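Local coordinates for N-acylethanolamine-hydrolyzing acid amidase alpha-subunit (Caenorhabditis elegans, PDB 6DY3), which forms, with its beta-subunit, a self-cleaved amidase that hydrolyses fatty acid ethanolamides such as N-palmitoylethanolamine to ethanolamine and free fatty acid, at the interface of chains A and B. Sequence-based numbering; all coordinates share one arbitrary frame. Chains: chain A, N-acylethanolamine-hydrolyzing acid amidase alpha-subunit; chain B, N-acylethanolamine-hydrolyzing acid amidase beta-subunit.

Contact 1: the interface of chains A and B. Residues chain A 69-70, 74, 78, 96; chain B 53-54, 91, 93-94.
The rings of A:Phe70 and B:Phe94 meet edge to face across the subunit boundary, their planes 73° apart and their centroids 5.2 Å from each other. The CE1 and CD1 edge of A:Phe70 points at one face of B:Phe94, toward the rim, where the two CE1 atoms come within 3.5 Å. The opposite face of B:Phe94 is covered from its own chain by the hydroxyl OG of B:Ser93 and by B:Gly54 CA, while CB of A:Asn96 and the side-chain amide carbon of B:Asn53 lie at its edge in the ring plane. A:Phe70 in turn is held between CB of A:Tyr69 on one face and CD1 of A:Leu78 on the other. A:Ile74 shares the face of B:Phe94 that A:Phe70 meets, its CG2 branch, anti to the backbone N, over the CD2-CE2 rim, 3.5 Å from CE2, with CD1 lying against CD2. Next to the rings, B:Pro91 sets CG against the carbonyl O of A:Tyr69 and CE1 of A:Phe70. This hydrophobic join of the alpha- and beta-subunits is bordered by polar groups. The amides of A:Asn96 and B:Asn53 stand nearly perpendicular, and the bond from B:Asn53 N to A:Asn96 OD1 is weak. Water carries the firmer links: B:Ser93 OG touches two waters, one 2.6 Å from the backbone O of A:Asn96, the other 2.6 Å from its side-chain OD1 and 3.0 Å from B:Gly54 N.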
# COMPACT_ATOMS: atom_id res chain seq x y z
N TYR A 69 14.49 7.77 -12.46
CA TYR A 69 13.16 7.56 -11.90
C TYR A 69 12.98 8.09 -10.49
O TYR A 69 11.84 8.32 -10.08
CB TYR A 69 12.82 6.06 -11.88
CG TYR A 69 13.30 5.30 -13.09
CD1 TYR A 69 12.78 5.56 -14.35
CD2 TYR A 69 14.27 4.31 -12.98
CE1 TYR A 69 13.21 4.86 -15.46
CE2 TYR A 69 14.71 3.61 -14.08
CZ TYR A 69 14.18 3.89 -15.32
OH TYR A 69 14.59 3.21 -16.44
N PHE A 70 14.06 8.31 -9.75
CA PHE A 70 14.00 8.63 -8.34
C PHE A 70 14.77 9.90 -8.04
O PHE A 70 15.67 10.30 -8.78
CB PHE A 70 14.57 7.48 -7.48
CG PHE A 70 14.03 6.13 -7.83
CD1 PHE A 70 12.76 5.73 -7.42
CD2 PHE A 70 14.80 5.24 -8.56
CE1 PHE A 70 12.27 4.47 -7.74
CE2 PHE A 70 14.32 3.98 -8.89
CZ PHE A 70 13.05 3.60 -8.48
N ILE A 74 16.15 9.05 -2.68
CA ILE A 74 15.68 7.68 -2.86
C ILE A 74 16.75 6.83 -3.54
O ILE A 74 16.87 5.63 -3.27
CB ILE A 74 14.36 7.67 -3.65
CG1 ILE A 74 13.24 8.38 -2.87
CG2 ILE A 74 13.94 6.24 -3.99
CD1 ILE A 74 12.86 7.72 -1.56
N LEU A 78 18.11 3.19 -2.08
CA LEU A 78 18.13 1.96 -2.86
C LEU A 78 19.54 1.41 -2.98
O LEU A 78 19.75 0.19 -2.87
CB LEU A 78 17.53 2.22 -4.24
CG LEU A 78 16.03 2.50 -4.25
CD1 LEU A 78 15.61 3.04 -5.61
CD2 LEU A 78 15.22 1.25 -3.89
N ASN A 96 10.88 -2.54 -6.79
CA ASN A 96 10.22 -1.38 -6.20
C ASN A 96 9.33 -0.66 -7.20
O ASN A 96 8.29 -0.11 -6.82
CB ASN A 96 11.28 -0.44 -5.64
CG ASN A 96 11.70 -0.79 -4.24
OD1 ASN A 96 11.09 -0.33 -3.28
ND2 ASN A 96 12.73 -1.62 -4.11
N ASN B 53 11.37 0.42 0.11
CA ASN B 53 11.42 1.64 0.90
C ASN B 53 10.32 2.63 0.50
O ASN B 53 10.33 3.77 0.98
CB ASN B 53 12.80 2.30 0.80
CG ASN B 53 13.27 2.50 -0.62
OD1 ASN B 53 12.96 1.71 -1.51
ND2 ASN B 53 14.03 3.57 -0.85
N GLY B 54 9.38 2.22 -0.35
CA GLY B 54 8.17 2.98 -0.57
C GLY B 54 7.09 2.58 0.43
O GLY B 54 7.27 1.67 1.24
N PRO B 91 7.00 6.27 -10.28
CA PRO B 91 6.97 5.15 -9.33
C PRO B 91 5.93 5.35 -8.23
O PRO B 91 5.91 6.37 -7.54
CB PRO B 91 8.40 5.14 -8.77
CG PRO B 91 9.22 5.70 -9.88
CD PRO B 91 8.37 6.76 -10.52
N SER B 93 4.95 3.62 -5.28
CA SER B 93 5.17 3.56 -3.84
C SER B 93 5.90 4.79 -3.33
O SER B 93 5.67 5.22 -2.19
CB SER B 93 5.96 2.30 -3.48
OG SER B 93 7.31 2.40 -3.89
N PHE B 94 6.78 5.37 -4.14
CA PHE B 94 7.52 6.55 -3.71
C PHE B 94 6.71 7.82 -3.87
O PHE B 94 6.91 8.79 -3.13
CB PHE B 94 8.84 6.63 -4.47
CG PHE B 94 9.70 5.43 -4.26
CD1 PHE B 94 9.67 4.38 -5.16
CD2 PHE B 94 10.51 5.32 -3.13
CE1 PHE B 94 10.44 3.26 -4.96
CE2 PHE B 94 11.28 4.19 -2.93
CZ PHE B 94 11.25 3.16 -3.85
O HOH W 1 8.68 0.14 -2.36
O HOH W 2 6.80 2.07 -6.79

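Contact 2: the interface of chains A and B. Residues chain A 62, 69-70, 97-98; chain B 87-88, 91.
The phenol OH of A:Tyr69 bonds to the backbone O of A:Ala62 at 2.6 Å, with a C=O...OH angle of 114° and the donor above the carbonyl plane. In this acid ceramidase family heterodimer, that bond within the alpha-subunit is likely to hold the tyrosine ring where the beta-subunit packs on it. B:Phe88, on helix 76-89, turns its CD1 edge toward one face of A:Tyr69, 3.5 Å from CZ, with the two planes 64° apart. CE2 of the tyrosine lies at the rim of B:Phe88, in its plane. Over the centre of a B:Phe88 face sits the CG2 methyl of A:Ile97, 3.9 Å from the ring centroid in a CH-pi contact. The other branch of A:Ile97 is extended (chi2 179°), which carries CD1 over the same face, toward its CD1-CE1 side, 3.6 Å from CE1. CB of A:Ala62 comes over the opposite face near the rim, 3.7 Å from CE1, so the ring is held between them. Beyond the ring, A:Leu98 and B:Lys87 meet at about a right angle, branch CD2 of the leucine against CD in the aliphatic part of the lysine. A water joins the subunits here, 2.7 Å from the backbone O of A:Ile97 and 3.0 Å from the O of B:Lys87.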
# COMPACT_ATOMS: atom_id res chain seq x y z
N ALA A 62 16.33 -1.20 -18.05
CA ALA A 62 15.78 0.07 -17.57
C ALA A 62 16.11 0.30 -16.11
O ALA A 62 16.33 1.45 -15.69
CB ALA A 62 14.27 0.09 -17.78
N TYR A 69 14.49 7.77 -12.46
CA TYR A 69 13.16 7.56 -11.90
C TYR A 69 12.98 8.09 -10.49
O TYR A 69 11.84 8.32 -10.08
CB TYR A 69 12.82 6.06 -11.88
CG TYR A 69 13.30 5.30 -13.09
CD1 TYR A 69 12.78 5.56 -14.35
CD2 TYR A 69 14.27 4.31 -12.98
CE1 TYR A 69 13.21 4.86 -15.46
CE2 TYR A 69 14.71 3.61 -14.08
CZ TYR A 69 14.18 3.89 -15.32
OH TYR A 69 14.59 3.21 -16.44
N PHE A 70 14.06 8.31 -9.75
CA PHE A 70 14.00 8.63 -8.34
C PHE A 70 14.77 9.90 -8.04
O PHE A 70 15.67 10.30 -8.78
CB PHE A 70 14.57 7.48 -7.48
CG PHE A 70 14.03 6.13 -7.83
CD1 PHE A 70 12.76 5.73 -7.42
CD2 PHE A 70 14.80 5.24 -8.56
CE1 PHE A 70 12.27 4.47 -7.74
CE2 PHE A 70 14.32 3.98 -8.89
CZ PHE A 70 13.05 3.60 -8.48
N ILE A 97 9.74 -0.63 -8.46
CA ILE A 97 8.93 0.03 -9.49
C ILE A 97 7.72 -0.83 -9.86
O ILE A 97 6.59 -0.33 -9.93
CB ILE A 97 9.80 0.34 -10.73
CG1 ILE A 97 10.78 1.48 -10.41
CG2 ILE A 97 8.92 0.69 -11.94
CD1 ILE A 97 11.69 1.87 -11.53
N LEU A 98 7.94 -2.12 -10.09
CA LEU A 98 6.86 -3.06 -10.35
C LEU A 98 6.31 -3.57 -9.02
O LEU A 98 6.42 -4.75 -8.66
CB LEU A 98 7.35 -4.20 -11.23
CG LEU A 98 8.03 -3.78 -12.54
CD1 LEU A 98 8.41 -4.99 -13.36
CD2 LEU A 98 7.16 -2.84 -13.35
N LYS B 87 4.36 2.97 -14.77
CA LYS B 87 5.01 2.57 -13.52
C LYS B 87 6.43 3.11 -13.44
O LYS B 87 6.89 3.49 -12.35
CB LYS B 87 5.02 1.04 -13.40
CG LYS B 87 3.69 0.45 -12.96
CD LYS B 87 3.81 -1.05 -12.73
CE LYS B 87 2.61 -1.61 -11.99
NZ LYS B 87 1.38 -1.55 -12.81
N PHE B 88 7.14 3.17 -14.57
CA PHE B 88 8.48 3.75 -14.59
C PHE B 88 8.41 5.27 -14.59
O PHE B 88 9.28 5.93 -14.01
CB PHE B 88 9.24 3.27 -15.83
CG PHE B 88 9.96 1.96 -15.63
CD1 PHE B 88 11.26 1.94 -15.13
CD2 PHE B 88 9.34 0.76 -15.94
CE1 PHE B 88 11.92 0.74 -14.95
CE2 PHE B 88 10.00 -0.45 -15.77
CZ PHE B 88 11.29 -0.47 -15.27
N PRO B 91 7.00 6.27 -10.28
CA PRO B 91 6.97 5.15 -9.33
C PRO B 91 5.93 5.35 -8.23
O PRO B 91 5.91 6.37 -7.54
CB PRO B 91 8.40 5.14 -8.77
CG PRO B 91 9.22 5.70 -9.88
CD PRO B 91 8.37 6.76 -10.52
O HOH W 3 5.60 2.18 -9.92

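Contact 3: the interface of chains A and B. Residues chain A 99, 102-104; chain B 20-23, 72.
B:Tyr21 lays one face of its ring against the backbone of A:Ala102 and A:Ala103. CA of A:Ala103 sits over that face, 3.9 Å from the ring centroid in a CH-pi contact, and the carbonyl O of A:Ala102 lies above the same face. CG of B:Tyr21 is anti to the backbone N (chi1 -155°), and the phenol end reaches past CB of A:Ala102 to a water at 2.5 Å from OH. That water also meets A:Tyr99 O and, at 3.0 Å, A:Ala102 N. A phenylalanine in place of B:Tyr21 would keep the ring against the alanines but would probably leave this water without its beta-subunit partner and loosen the bridge to the A:Tyr99 and A:Ala102 backbone. Farther along the segment, A:Phe104 and B:Tyr72 run past each other in opposite directions. The tyrosine offers a ring face, with CD2 of A:Phe104 3.7 Å above its centre, while CB of the phenylalanine rests 3.5 Å from CZ near the hydroxyl end. Between the two aromatic contacts, B:Asp22 N donates to A:Ala103 O at 2.9 Å, approaching from above the carbonyl plane; its bond to A:Ala102 O is weak. The alpha-subunit loop thus threads between the loop that follows beta-subunit strand 13-20 and the loop holding B:Tyr72, with the patch centred about 7 Å from the N-terminal nucleophile B:Cys1 of this Ntn hydrolase.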
# COMPACT_ATOMS: atom_id res chain seq x y z
N TYR A 99 5.68 -2.64 -8.29
CA TYR A 99 5.32 -2.89 -6.90
C TYR A 99 4.36 -4.07 -6.76
O TYR A 99 4.39 -4.76 -5.74
CB TYR A 99 4.70 -1.62 -6.28
CG TYR A 99 3.40 -1.18 -6.92
CD1 TYR A 99 2.18 -1.60 -6.41
CD2 TYR A 99 3.40 -0.34 -8.03
CE1 TYR A 99 0.98 -1.20 -6.99
CE2 TYR A 99 2.21 0.06 -8.62
CZ TYR A 99 1.00 -0.37 -8.10
OH TYR A 99 -0.19 0.02 -8.68
N ALA A 102 4.27 -9.33 -8.16
CA ALA A 102 4.06 -10.61 -7.49
C ALA A 102 2.78 -10.63 -6.67
O ALA A 102 2.50 -11.63 -6.00
CB ALA A 102 5.26 -10.94 -6.59
N ALA A 103 1.99 -9.55 -6.72
CA ALA A 103 0.74 -9.51 -5.98
C ALA A 103 -0.36 -10.31 -6.67
O ALA A 103 -1.14 -11.01 -6.01
CB ALA A 103 0.29 -8.06 -5.80
N PHE A 104 -0.43 -10.24 -8.00
CA PHE A 104 -1.49 -10.87 -8.77
C PHE A 104 -0.85 -11.69 -9.88
O PHE A 104 -0.23 -11.13 -10.78
CB PHE A 104 -2.45 -9.81 -9.33
CG PHE A 104 -3.67 -10.38 -9.98
CD1 PHE A 104 -4.50 -11.25 -9.29
CD2 PHE A 104 -4.01 -10.03 -11.27
CE1 PHE A 104 -5.63 -11.78 -9.89
CE2 PHE A 104 -5.15 -10.54 -11.87
CZ PHE A 104 -5.96 -11.42 -11.18
N ASP B 20 -3.62 -8.65 -0.07
CA ASP B 20 -3.55 -9.97 -0.69
C ASP B 20 -2.41 -10.00 -1.70
O ASP B 20 -2.32 -9.13 -2.57
CB ASP B 20 -4.88 -10.33 -1.36
CG ASP B 20 -6.05 -10.37 -0.37
OD1 ASP B 20 -7.20 -10.08 -0.78
OD2 ASP B 20 -5.84 -10.70 0.82
N TYR B 21 -1.56 -11.01 -1.58
CA TYR B 21 -0.33 -11.10 -2.34
C TYR B 21 -0.13 -12.55 -2.74
O TYR B 21 -0.22 -13.44 -1.89
CB TYR B 21 0.85 -10.62 -1.49
CG TYR B 21 2.05 -10.09 -2.25
CD1 TYR B 21 2.07 -8.79 -2.73
CD2 TYR B 21 3.17 -10.88 -2.43
CE1 TYR B 21 3.17 -8.30 -3.40
CE2 TYR B 21 4.29 -10.40 -3.10
CZ TYR B 21 4.28 -9.10 -3.58
OH TYR B 21 5.39 -8.63 -4.24
N ASP B 22 0.11 -12.80 -4.03
CA ASP B 22 0.24 -14.17 -4.51
C ASP B 22 1.42 -14.88 -3.85
O ASP B 22 1.35 -16.08 -3.58
CB ASP B 22 0.41 -14.18 -6.03
CG ASP B 22 0.08 -15.51 -6.63
OD1 ASP B 22 1.01 -16.33 -6.82
OD2 ASP B 22 -1.11 -15.75 -6.91
N MET B 23 2.49 -14.15 -3.59
CA MET B 23 3.69 -14.70 -2.95
C MET B 23 3.54 -14.59 -1.43
O MET B 23 4.35 -13.98 -0.73
CB MET B 23 4.92 -13.96 -3.45
CG MET B 23 6.22 -14.68 -3.29
SD MET B 23 7.54 -13.65 -3.98
CE MET B 23 7.76 -12.45 -2.67
N TYR B 72 -6.75 -3.88 -11.84
CA TYR B 72 -6.55 -4.80 -12.95
C TYR B 72 -7.79 -4.81 -13.82
O TYR B 72 -8.88 -5.19 -13.37
CB TYR B 72 -6.24 -6.22 -12.45
CG TYR B 72 -5.12 -6.28 -11.45
CD1 TYR B 72 -3.82 -5.98 -11.82
CD2 TYR B 72 -5.36 -6.66 -10.13
CE1 TYR B 72 -2.78 -6.04 -10.91
CE2 TYR B 72 -4.33 -6.72 -9.21
CZ TYR B 72 -3.03 -6.41 -9.60
OH TYR B 72 -1.99 -6.46 -8.70
O HOH W 4 5.27 -7.23 -6.32

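Contacts 1 and 2 are neighbours, their C-alpha centres about 7 Å apart, and share A:Tyr69, A:Phe70 and B:Pro91, so they form one continuous aromatic seam. Alpha-subunit helix 89-97 serves both, while beta-subunit helices 76-89 and 92-102 contribute to contact 2 and contact 1 respectively, with B:Pro91 in the link between them. Contact 3 lies about 18 Å from contact 1 and about 17 Å from contact 2, between C-alpha centres, on the alpha-subunit stretch that follows helix 89-97. That chain therefore leads from the helical seam toward the catalytic centre, and the seam may steady its course in the self-cleaved heterodimer.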